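Local coordinates for protein PlzA (Borrelia burgdorferi, PDB 7MIE) that binds the bacterial second messenger c-di-GMP through its C-terminal PilZ domain and the preceding linker, and probably acts as a receptor in c-di-GMP signalling, at residues 27-32 and 151-156; 56-61 and 77-82. One frame throughout, in Å; residues are numbered along the deposited sequence.

Contact 1. Residues 27-32 and 151-156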
loop_
_atom_site.group_PDB
_atom_site.type_symbol
_atom_site.label_atom_id
_atom_site.label_comp_id
_atom_site.label_asym_id
_atom_site.label_seq_id
_atom_site.Cartn_x
_atom_site.Cartn_y
_atom_site.Cartn_z
ATOM N N SER A 27 -5.271 18.084 -18.492
ATOM C CA SER A 27 -6.578 17.489 -18.271
ATOM C C SER A 27 -6.789 16.295 -19.198
ATOM O O SER A 27 -7.320 15.263 -18.773
ATOM C CB SER A 27 -7.669 18.523 -18.449
ATOM O OG SER A 27 -7.430 19.624 -17.566
ATOM N N ARG A 28 -6.352 16.465 -20.448
ATOM C CA ARG A 28 -6.568 15.438 -21.449
ATOM C C ARG A 28 -5.710 14.225 -21.132
ATOM O O ARG A 28 -6.201 13.109 -21.214
ATOM C CB ARG A 28 -6.244 15.912 -22.866
ATOM C CG ARG A 28 -6.275 14.775 -23.875
ATOM C CD ARG A 28 -6.032 15.428 -25.220
ATOM N NE ARG A 28 -6.331 14.490 -26.279
ATOM C CZ ARG A 28 -6.514 14.850 -27.546
ATOM N NH1 ARG A 28 -6.455 16.130 -27.885
ATOM N NH2 ARG A 28 -6.771 13.934 -28.461
ATOM N N LYS A 29 -4.435 14.463 -20.795
ATOM C CA LYS A 29 -3.548 13.381 -20.408
ATOM C C LYS A 29 -4.097 12.654 -19.192
ATOM O O LYS A 29 -4.030 11.430 -19.144
ATOM C CB LYS A 29 -2.138 13.905 -20.118
ATOM C CG LYS A 29 -1.087 12.811 -19.948
ATOM C CD LYS A 29 -0.691 12.143 -21.252
ATOM C CE LYS A 29 -0.281 10.695 -21.083
ATOM N NZ LYS A 29 -1.462 9.833 -20.798
ATOM N N ILE A 30 -4.662 13.397 -18.226
ATOM C CA ILE A 30 -5.205 12.752 -17.031
ATOM C C ILE A 30 -6.432 11.900 -17.364
ATOM O O ILE A 30 -6.562 10.807 -16.824
ATOM C CB ILE A 30 -5.517 13.793 -15.923
ATOM C CG1 ILE A 30 -4.197 14.321 -15.361
ATOM C CG2 ILE A 30 -6.476 13.274 -14.858
ATOM C CD1 ILE A 30 -4.296 15.697 -14.699
ATOM N N ARG A 31 -7.272 12.353 -18.309
ATOM C CA ARG A 31 -8.417 11.573 -18.783
ATOM C C ARG A 31 -7.948 10.290 -19.478
ATOM O O ARG A 31 -8.524 9.224 -19.249
ATOM C CB ARG A 31 -9.298 12.403 -19.735
ATOM C CG ARG A 31 -10.091 13.499 -19.029
ATOM C CD ARG A 31 -10.997 14.384 -19.896
ATOM N NE ARG A 31 -10.410 15.061 -21.057
ATOM C CZ ARG A 31 -10.386 14.534 -22.281
ATOM N NH1 ARG A 31 -10.915 13.343 -22.475
ATOM N NH2 ARG A 31 -9.852 15.184 -23.301
ATOM N N ASP A 32 -6.893 10.389 -20.307
ATOM C CA ASP A 32 -6.337 9.198 -20.965
ATOM C C ASP A 32 -5.822 8.188 -19.934
ATOM O O ASP A 32 -6.077 6.993 -20.014
ATOM C CB ASP A 32 -5.147 9.523 -21.872
ATOM C CG ASP A 32 -5.456 10.461 -23.044
ATOM O OD1 ASP A 32 -6.647 10.624 -23.387
ATOM O OD2 ASP A 32 -4.487 11.064 -23.569
ATOM N N ILE A 151 -1.041 15.958 -8.708
ATOM C CA ILE A 151 -0.972 14.619 -8.131
ATOM C C ILE A 151 -1.398 13.579 -9.174
ATOM O O ILE A 151 -0.693 12.593 -9.370
ATOM C CB ILE A 151 -1.813 14.536 -6.846
ATOM C CG1 ILE A 151 -1.117 15.384 -5.767
ATOM C CG2 ILE A 151 -1.937 13.092 -6.396
ATOM C CD1 ILE A 151 -1.900 15.563 -4.525
ATOM N N ALA A 152 -2.514 13.830 -9.862
ATOM C CA ALA A 152 -3.042 12.905 -10.866
ATOM C C ALA A 152 -2.014 12.538 -11.956
ATOM O O ALA A 152 -1.853 11.370 -12.312
ATOM C CB ALA A 152 -4.318 13.479 -11.470
ATOM N N ILE A 153 -1.296 13.527 -12.500
ATOM C CA ILE A 153 -0.330 13.253 -13.563
ATOM C C ILE A 153 0.829 12.393 -13.045
ATOM O O ILE A 153 1.286 11.481 -13.731
ATOM C CB ILE A 153 0.160 14.579 -14.206
ATOM C CG1 ILE A 153 0.914 14.299 -15.502
ATOM C CG2 ILE A 153 0.998 15.426 -13.257
ATOM C CD1 ILE A 153 -0.099 14.041 -16.610
ATOM N N LYS A 154 1.214 12.579 -11.765
ATOM C CA LYS A 154 2.285 11.768 -11.212
ATOM C C LYS A 154 1.815 10.344 -10.919
ATOM O O LYS A 154 2.576 9.403 -11.107
ATOM C CB LYS A 154 2.736 12.393 -9.893
ATOM C CG LYS A 154 3.634 13.620 -10.081
ATOM C CD LYS A 154 4.054 14.124 -8.708
ATOM C CE LYS A 154 4.969 15.333 -8.851
ATOM N NZ LYS A 154 5.153 15.949 -7.518
ATOM N N VAL A 155 0.544 10.194 -10.546
ATOM C CA VAL A 155 0.028 8.844 -10.302
ATOM C C VAL A 155 0.003 8.104 -11.642
ATOM O O VAL A 155 0.366 6.923 -11.725
ATOM C CB VAL A 155 -1.371 8.905 -9.634
ATOM C CG1 VAL A 155 -1.998 7.508 -9.549
ATOM C CG2 VAL A 155 -1.270 9.538 -8.226
ATOM N N GLY A 156 -0.360 8.822 -12.713
ATOM C CA GLY A 156 -0.346 8.171 -14.024
ATOM C C GLY A 156 1.060 7.735 -14.438
ATOM O O GLY A 156 1.249 6.609 -14.931
#
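Ile30 turns CG1 anti to its carbonyl carbon (chi1 -71°) and keeps CD1 extended beyond it, which carries the branch over the methyl of Ala152; Ile30 CD1 lies 3.9 Å from Ala152 CB. The other branch meets the same methyl, Ile30 CG2 being 4.0 Å from Ala152 CB, so the isoleucine straddles it. Ile153 sends its longer branch back the other way. Its CG1 is anti to the backbone N (chi1 -167°) and the chain then bends at chi2, bringing Ile153 CD1 to 3.7 Å from Lys29 CG. There the two side chains run nearly at right angles, methyl against the aliphatic part of the lysine.

This joins helix 26-36, near the start of the model, to helix 149-164, which comes after strand 134-143 in the chain; both helices belong to the PilZN3 part of the protein. The short segments come within 9.5 Å axis to axis and cross at 44°, with Ile30 and Ile153 at the closest pair of CA atoms. Met76 touches both Ile30 and Ala152 from a neighbouring loop, while Tyr33 packs on Ile153 and forms a cation-pi pair with Lys29. At the N-terminal end of the two helices, Ser27 OG is hydrogen-bonded to Glu149.

Contact 2. Residues 56-61 and 77-82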
loop_
_atom_site.group_PDB
_atom_site.type_symbol
_atom_site.label_atom_id
_atom_site.label_comp_id
_atom_site.label_asym_id
_atom_site.label_seq_id
_atom_site.Cartn_x
_atom_site.Cartn_y
_atom_site.Cartn_z
ATOM N N ASN A 56 0.321 10.946 4.357
ATOM C CA ASN A 56 -0.405 9.697 4.264
ATOM C C ASN A 56 -1.624 9.715 5.185
ATOM O O ASN A 56 -2.443 8.834 5.105
ATOM C CB ASN A 56 0.500 8.486 4.510
ATOM C CG ASN A 56 0.207 7.353 3.537
ATOM O OD1 ASN A 56 -0.102 7.603 2.365
ATOM N ND2 ASN A 56 0.171 6.132 4.063
ATOM N N THR A 57 -1.697 10.706 6.069
ATOM C CA THR A 57 -2.822 10.858 6.978
ATOM C C THR A 57 -3.834 11.754 6.291
ATOM O O THR A 57 -3.487 12.723 5.625
ATOM C CB THR A 57 -2.332 11.400 8.330
ATOM O OG1 THR A 57 -1.598 10.333 8.932
ATOM C CG2 THR A 57 -3.474 11.745 9.269
ATOM N N ILE A 58 -5.132 11.457 6.470
ATOM C CA ILE A 58 -6.112 12.221 5.742
ATOM C C ILE A 58 -7.364 12.362 6.624
ATOM O O ILE A 58 -7.774 11.385 7.221
ATOM C CB ILE A 58 -6.456 11.488 4.452
ATOM C CG1 ILE A 58 -7.328 12.357 3.568
ATOM C CG2 ILE A 58 -7.012 10.069 4.644
ATOM C CD1 ILE A 58 -7.015 12.054 2.124
ATOM N N GLU A 59 -8.013 13.522 6.538
ATOM C CA GLU A 59 -9.255 13.765 7.274
ATOM C C GLU A 59 -10.465 13.528 6.380
ATOM O O GLU A 59 -10.529 14.032 5.243
ATOM C CB GLU A 59 -9.239 15.214 7.766
ATOM C CG GLU A 59 -10.367 15.450 8.761
ATOM C CD GLU A 59 -10.493 16.887 9.270
ATOM O OE1 GLU A 59 -9.635 17.739 8.930
ATOM O OE2 GLU A 59 -11.451 17.133 10.070
ATOM N N MET A 60 -11.454 12.762 6.877
ATOM C CA MET A 60 -12.726 12.625 6.196
ATOM C C MET A 60 -13.801 13.377 6.986
ATOM O O MET A 60 -13.831 13.234 8.202
ATOM C CB MET A 60 -13.107 11.145 6.171
ATOM C CG MET A 60 -14.608 10.901 6.085
ATOM S SD MET A 60 -15.114 10.902 4.369
ATOM C CE MET A 60 -14.244 9.386 3.928
ATOM N N ARG A 61 -14.637 14.160 6.288
ATOM C CA ARG A 61 -15.761 14.846 6.903
ATOM C C ARG A 61 -17.062 14.335 6.312
ATOM O O ARG A 61 -17.212 14.209 5.085
ATOM C CB ARG A 61 -15.748 16.318 6.496
ATOM C CG ARG A 61 -14.953 17.203 7.419
ATOM C CD ARG A 61 -15.776 17.525 8.667
ATOM N NE ARG A 61 -14.513 18.029 9.083
ATOM C CZ ARG A 61 -14.154 19.304 9.065
ATOM N NH1 ARG A 61 -15.036 20.237 8.740
ATOM N NH2 ARG A 61 -12.930 19.626 9.437
ATOM N N ASP A 77 -8.629 8.194 -10.256
ATOM C CA ASP A 77 -9.769 9.011 -9.860
ATOM C C ASP A 77 -10.413 8.491 -8.586
ATOM O O ASP A 77 -11.577 8.783 -8.305
ATOM C CB ASP A 77 -10.759 9.244 -11.000
ATOM C CG ASP A 77 -11.258 7.951 -11.602
ATOM O OD1 ASP A 77 -11.523 7.010 -10.827
ATOM O OD2 ASP A 77 -11.306 7.883 -12.862
ATOM N N SER A 78 -9.621 7.765 -7.799
ATOM C CA SER A 78 -10.129 7.221 -6.551
ATOM C C SER A 78 -8.921 6.932 -5.685
ATOM O O SER A 78 -7.789 6.996 -6.173
ATOM C CB SER A 78 -10.949 5.935 -6.761
ATOM O OG SER A 78 -10.148 4.893 -7.349
ATOM N N LEU A 79 -9.190 6.645 -4.403
ATOM C CA LEU A 79 -8.132 6.174 -3.536
ATOM C C LEU A 79 -8.737 5.234 -2.500
ATOM O O LEU A 79 -9.957 5.140 -2.387
ATOM C CB LEU A 79 -7.377 7.382 -2.968
ATOM C CG LEU A 79 -7.975 8.131 -1.768
ATOM C CD1 LEU A 79 -7.104 9.375 -1.440
ATOM C CD2 LEU A 79 -9.422 8.553 -2.008
ATOM N N LYS A 80 -7.868 4.512 -1.792
ATOM C CA LYS A 80 -8.324 3.577 -0.777
ATOM C C LYS A 80 -7.796 4.045 0.577
ATOM O O LYS A 80 -6.612 4.336 0.725
ATOM C CB LYS A 80 -7.845 2.147 -1.037
ATOM C CG LYS A 80 -8.502 1.497 -2.243
ATOM C CD LYS A 80 -8.118 0.025 -2.430
ATOM C CE LYS A 80 -8.426 -0.418 -3.839
ATOM N NZ LYS A 80 -7.926 -1.802 -4.038
ATOM N N LEU A 81 -8.709 4.080 1.553
ATOM C CA LEU A 81 -8.381 4.610 2.876
ATOM C C LEU A 81 -8.676 3.566 3.942
ATOM O O LEU A 81 -9.671 2.831 3.834
ATOM C CB LEU A 81 -9.203 5.873 3.189
ATOM C CG LEU A 81 -9.073 7.080 2.247
ATOM C CD1 LEU A 81 -9.737 8.320 2.900
ATOM C CD2 LEU A 81 -7.583 7.390 1.985
ATOM N N ILE A 82 -7.821 3.558 4.985
ATOM C CA ILE A 82 -7.999 2.683 6.144
ATOM C C ILE A 82 -8.549 3.501 7.308
ATOM O O ILE A 82 -7.990 4.554 7.689
ATOM C CB ILE A 82 -6.649 2.055 6.555
ATOM C CG1 ILE A 82 -6.139 1.085 5.474
ATOM C CG2 ILE A 82 -6.756 1.376 7.937
ATOM C CD1 ILE A 82 -4.611 0.838 5.608
#
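Apolar contact between Ile58 and Leu81 carries most of this meeting. Ile58 CG2 sits against both leucine methyls, 3.7 Å from Leu81 CD1 and 3.8 Å from Leu81 CD2, so one methyl is set against the fork of the other side chain. The two side chains cross at about a right angle. With Ile58 CG1 anti to the backbone N (chi1 -172°), CG2 falls between N and the carbonyl carbon, and the longer branch is directed to Leu79 instead. That second touch is looser, Ile58 CD1 lying 4.5 Å from Leu79 CD1. Met60 also points inward from the first strand, and Leu141 of strand 134-143 packs on both Met60 and Leu81.

Polar interactions stay within the segments or lead away from them. On the other side of strand 57-62, Arg61 NH2 donates to Glu59 OE2 at 3.0 Å in a salt bridge; the carboxylate oxygen lies in the guanidinium plane, but the arginine approaches it from 43° above the carboxylate plane. Thr66 is a further hydrogen-bond partner of Glu59 OE2. Lys80 pairs with Glu41.

Backbone bonding runs through the strand between them: Ile58 and Met60 pair with Gly69 and Ala67 of strand 65-74, which also pairs with strand 78-84. The nearest CA atoms of the two segments, those of Ile58 and Leu81, are 8.4 Å apart, and their buried residues face one another across the interior of a closed six-stranded antiparallel beta barrel, the architecture typical of PilZ domains.

Contact 2 is nested inside the chain loop that contact 1 closes, and all four segments belong to the PilZN3 domain. Their centres are 19 Å apart and their nearest atoms about 7 Å, so they do not touch. Strand 65-74 and the loop after it connect them: the strand pairs with both strands of contact 2, its Ile74 packs on Ile151 and Val155, and Met76 reaches contact 1. The helix pair packs near one end of the barrel whose interior holds contact 2. Neither contact lines the c-di-GMP pocket, which uses residues such as Arg168, Arg172 and Lys247, though helix 149-164 ends just before the RxxxR motif formed by Arg168 and Arg172.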